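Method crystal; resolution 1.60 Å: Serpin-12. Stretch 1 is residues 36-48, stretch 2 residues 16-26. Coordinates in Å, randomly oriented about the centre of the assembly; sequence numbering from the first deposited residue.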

# COMPACT_ATOMS: atom_id res chain seq x y z
N LEU A 36 -6.12 9.85 -0.49
CA LEU A 36 -6.03 8.55 -1.13
C LEU A 36 -4.81 7.82 -0.60
O LEU A 36 -3.72 8.39 -0.53
CB LEU A 36 -5.96 8.70 -2.65
CG LEU A 36 -6.13 7.40 -3.44
CD1 LEU A 36 -7.59 6.98 -3.43
CD2 LEU A 36 -5.61 7.58 -4.86
N ALA A 37 -4.99 6.55 -0.23
CA ALA A 37 -3.91 5.76 0.33
C ALA A 37 -4.05 4.32 -0.14
O ALA A 37 -5.16 3.80 -0.19
CB ALA A 37 -3.93 5.80 1.86
N ALA A 38 -2.92 3.70 -0.48
CA ALA A 38 -2.93 2.30 -0.87
C ALA A 38 -1.50 1.78 -0.80
O ALA A 38 -0.54 2.55 -0.79
CB ALA A 38 -3.49 2.08 -2.28
N SER A 39 -1.38 0.46 -0.76
CA SER A 39 -0.05 -0.16 -0.77
C SER A 39 0.24 -0.78 -2.13
O SER A 39 -0.38 -1.80 -2.47
CB SER A 39 0.04 -1.23 0.31
OG SER A 39 1.28 -1.95 0.17
N PRO A 40 1.17 -0.24 -2.92
CA PRO A 40 1.57 -0.95 -4.16
C PRO A 40 2.06 -2.35 -3.88
O PRO A 40 1.83 -3.26 -4.71
CB PRO A 40 2.67 -0.06 -4.74
CG PRO A 40 2.34 1.32 -4.19
CD PRO A 40 1.86 1.06 -2.79
N PHE A 41 2.71 -2.57 -2.74
CA PHE A 41 3.15 -3.90 -2.34
C PHE A 41 1.97 -4.87 -2.21
O PHE A 41 1.95 -5.94 -2.84
CB PHE A 41 3.96 -3.78 -1.04
CG PHE A 41 4.34 -5.09 -0.42
CD1 PHE A 41 5.26 -5.92 -1.05
CD2 PHE A 41 3.79 -5.49 0.78
CE1 PHE A 41 5.62 -7.14 -0.48
CE2 PHE A 41 4.15 -6.70 1.36
CZ PHE A 41 5.06 -7.52 0.72
N SER A 42 0.94 -4.49 -1.43
CA SER A 42 -0.20 -5.38 -1.22
C SER A 42 -0.94 -5.65 -2.51
O SER A 42 -1.42 -6.76 -2.73
CB SER A 42 -1.18 -4.77 -0.21
OG SER A 42 -0.57 -4.44 1.01
N ILE A 43 -1.10 -4.63 -3.35
CA ILE A 43 -1.85 -4.82 -4.59
C ILE A 43 -1.09 -5.74 -5.54
O ILE A 43 -1.68 -6.59 -6.21
CB ILE A 43 -2.16 -3.46 -5.23
CG1 ILE A 43 -3.08 -2.65 -4.32
CG2 ILE A 43 -2.78 -3.65 -6.62
CD1 ILE A 43 -3.25 -1.19 -4.74
N THR A 44 0.24 -5.60 -5.59
CA THR A 44 1.04 -6.49 -6.42
C THR A 44 1.02 -7.92 -5.87
O THR A 44 0.91 -8.88 -6.64
CB THR A 44 2.48 -5.96 -6.53
OG1 THR A 44 2.46 -4.61 -7.02
CG2 THR A 44 3.30 -6.80 -7.50
N ILE A 45 1.11 -8.07 -4.54
CA ILE A 45 1.08 -9.39 -3.91
C ILE A 45 -0.21 -10.13 -4.28
O ILE A 45 -0.19 -11.33 -4.56
CB ILE A 45 1.23 -9.27 -2.38
CG1 ILE A 45 2.67 -8.95 -2.01
CG2 ILE A 45 0.80 -10.58 -1.69
CD1 ILE A 45 3.58 -10.16 -2.00
N LEU A 46 -1.34 -9.41 -4.27
CA LEU A 46 -2.61 -9.99 -4.68
C LEU A 46 -2.49 -10.65 -6.05
O LEU A 46 -2.82 -11.84 -6.22
CB LEU A 46 -3.67 -8.88 -4.69
CG LEU A 46 -5.13 -9.14 -5.04
CD1 LEU A 46 -5.39 -9.21 -6.54
CD2 LEU A 46 -5.57 -10.40 -4.38
N LEU A 47 -1.99 -9.90 -7.03
CA LEU A 47 -1.93 -10.42 -8.40
C LEU A 47 -0.85 -11.49 -8.54
O LEU A 47 -1.06 -12.49 -9.24
CB LEU A 47 -1.68 -9.29 -9.39
CG LEU A 47 -2.81 -8.44 -9.96
CD1 LEU A 47 -3.81 -9.39 -10.60
CD2 LEU A 47 -3.51 -7.57 -8.92
N ALA A 48 0.33 -11.27 -7.93
CA ALA A 48 1.43 -12.23 -8.05
C ALA A 48 1.06 -13.56 -7.41
O ALA A 48 1.51 -14.62 -7.86
CB ALA A 48 2.73 -11.68 -7.43
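Stretch 2 16-26: ASTSFGVNVFK

Stretch 2 enters as a 3-10 segment at Ala 16 and Ser 17 and becomes helical from Ser 19 to Lys 26, with Val 22 N bonded to Thr 18 O (3.0 Å). Its axis crosses helix 40-48 at 118°, with a closest approach of 7.3 Å, and runs nearly antiparallel to strand 36-38 (162°, 9.4 Å).

The crossing is tightest at Gly 21, whose CA lies 3.9 Å from the CA of Pro 40 and 3.7 Å from Pro 40 O. An ideal CB on Gly 21 would fall 2.2 Å from Pro 40 O and 2.9 Å from Thr 44 OG1, both clashes, so the close approach depends on the bare backbone.

One hydrogen bond joins the stretches: Gly 21 N donates to Thr 44 OG1 (3.3 Å, 136° at the hydrogen). Thr 44 OG1 in turn donates to Pro 40 O (2.7 Å) within its own helix.

Apolar contacts complete the interface. Pro 40 CB packs on Val 22 CG2 (3.8 Å), while Ile 43 reaches Phe 20 CE2 through CG2 (3.9 Å) and Val 24 CG1 through CD1 (3.9 Å). Toward the strand, Leu 36 CD2 covers one face of the Phe 25 ring, 4.2 Å from its centroid and 28° off the normal; Ala 38 CB meets the ring edge at Phe 25 CD1 (3.9 Å).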

# COMPACT_ATOMS: atom_id res chain seq x y z
N ALA A 16 10.70 -1.83 -9.83
CA ALA A 16 9.92 -2.41 -10.92
C ALA A 16 8.99 -3.52 -10.44
O ALA A 16 7.95 -3.77 -11.06
CB ALA A 16 10.85 -2.97 -12.01
N SER A 17 9.34 -4.19 -9.34
CA SER A 17 8.54 -5.33 -8.90
C SER A 17 7.12 -4.93 -8.53
O SER A 17 6.19 -5.73 -8.67
CB SER A 17 9.21 -6.04 -7.73
OG SER A 17 9.32 -5.17 -6.62
N THR A 18 6.92 -3.71 -8.01
CA THR A 18 5.59 -3.26 -7.63
C THR A 18 4.98 -2.28 -8.63
O THR A 18 4.03 -1.56 -8.29
CB THR A 18 5.60 -2.65 -6.22
OG1 THR A 18 6.55 -1.58 -6.16
CG2 THR A 18 5.96 -3.70 -5.17
N SER A 19 5.48 -2.27 -9.87
CA SER A 19 4.97 -1.34 -10.87
C SER A 19 3.47 -1.47 -11.08
O SER A 19 2.77 -0.47 -11.25
CB SER A 19 5.71 -1.52 -12.20
OG SER A 19 5.55 -2.85 -12.66
N PHE A 20 2.93 -2.70 -11.08
CA PHE A 20 1.49 -2.86 -11.24
C PHE A 20 0.73 -2.09 -10.15
O PHE A 20 -0.22 -1.34 -10.44
CB PHE A 20 1.09 -4.33 -11.21
CG PHE A 20 -0.40 -4.54 -11.28
CD1 PHE A 20 -1.07 -4.32 -12.46
CD2 PHE A 20 -1.12 -4.92 -10.16
CE1 PHE A 20 -2.45 -4.48 -12.54
CE2 PHE A 20 -2.50 -5.08 -10.23
CZ PHE A 20 -3.15 -4.87 -11.42
N GLY A 21 1.13 -2.29 -8.89
CA GLY A 21 0.47 -1.61 -7.79
C GLY A 21 0.58 -0.10 -7.86
O GLY A 21 -0.36 0.61 -7.50
N VAL A 22 1.74 0.42 -8.29
CA VAL A 22 1.86 1.87 -8.48
C VAL A 22 0.91 2.35 -9.57
O VAL A 22 0.26 3.40 -9.42
CB VAL A 22 3.32 2.26 -8.78
CG1 VAL A 22 3.43 3.75 -9.05
CG2 VAL A 22 4.21 1.89 -7.62
N ASN A 23 0.82 1.61 -10.68
CA ASN A 23 -0.11 1.96 -11.75
C ASN A 23 -1.55 1.97 -11.25
O ASN A 23 -2.34 2.86 -11.62
CB ASN A 23 0.03 0.98 -12.92
CG ASN A 23 1.41 0.99 -13.56
OD1 ASN A 23 2.11 1.99 -13.53
ND2 ASN A 23 1.78 -0.12 -14.19
N VAL A 24 -1.92 1.00 -10.42
CA VAL A 24 -3.26 0.97 -9.84
C VAL A 24 -3.51 2.22 -9.00
O VAL A 24 -4.54 2.88 -9.12
CB VAL A 24 -3.48 -0.31 -9.02
CG1 VAL A 24 -4.78 -0.21 -8.19
CG2 VAL A 24 -3.53 -1.54 -9.96
N PHE A 25 -2.55 2.56 -8.14
CA PHE A 25 -2.71 3.75 -7.30
C PHE A 25 -2.88 4.99 -8.15
O PHE A 25 -3.75 5.83 -7.88
CB PHE A 25 -1.50 3.90 -6.37
CG PHE A 25 -1.56 5.14 -5.50
CD1 PHE A 25 -2.28 5.15 -4.32
CD2 PHE A 25 -0.89 6.29 -5.89
CE1 PHE A 25 -2.34 6.30 -3.52
CE2 PHE A 25 -0.95 7.46 -5.10
CZ PHE A 25 -1.67 7.45 -3.91
N LYS A 26 -2.06 5.14 -9.19
CA LYS A 26 -2.16 6.33 -10.04
C LYS A 26 -3.49 6.36 -10.77
O LYS A 26 -4.08 7.44 -10.94
CB LYS A 26 -1.00 6.38 -11.02
CG LYS A 26 0.35 6.69 -10.35
CD LYS A 26 1.40 7.06 -11.38
CE LYS A 26 2.73 7.41 -10.71
NZ LYS A 26 3.65 8.03 -11.71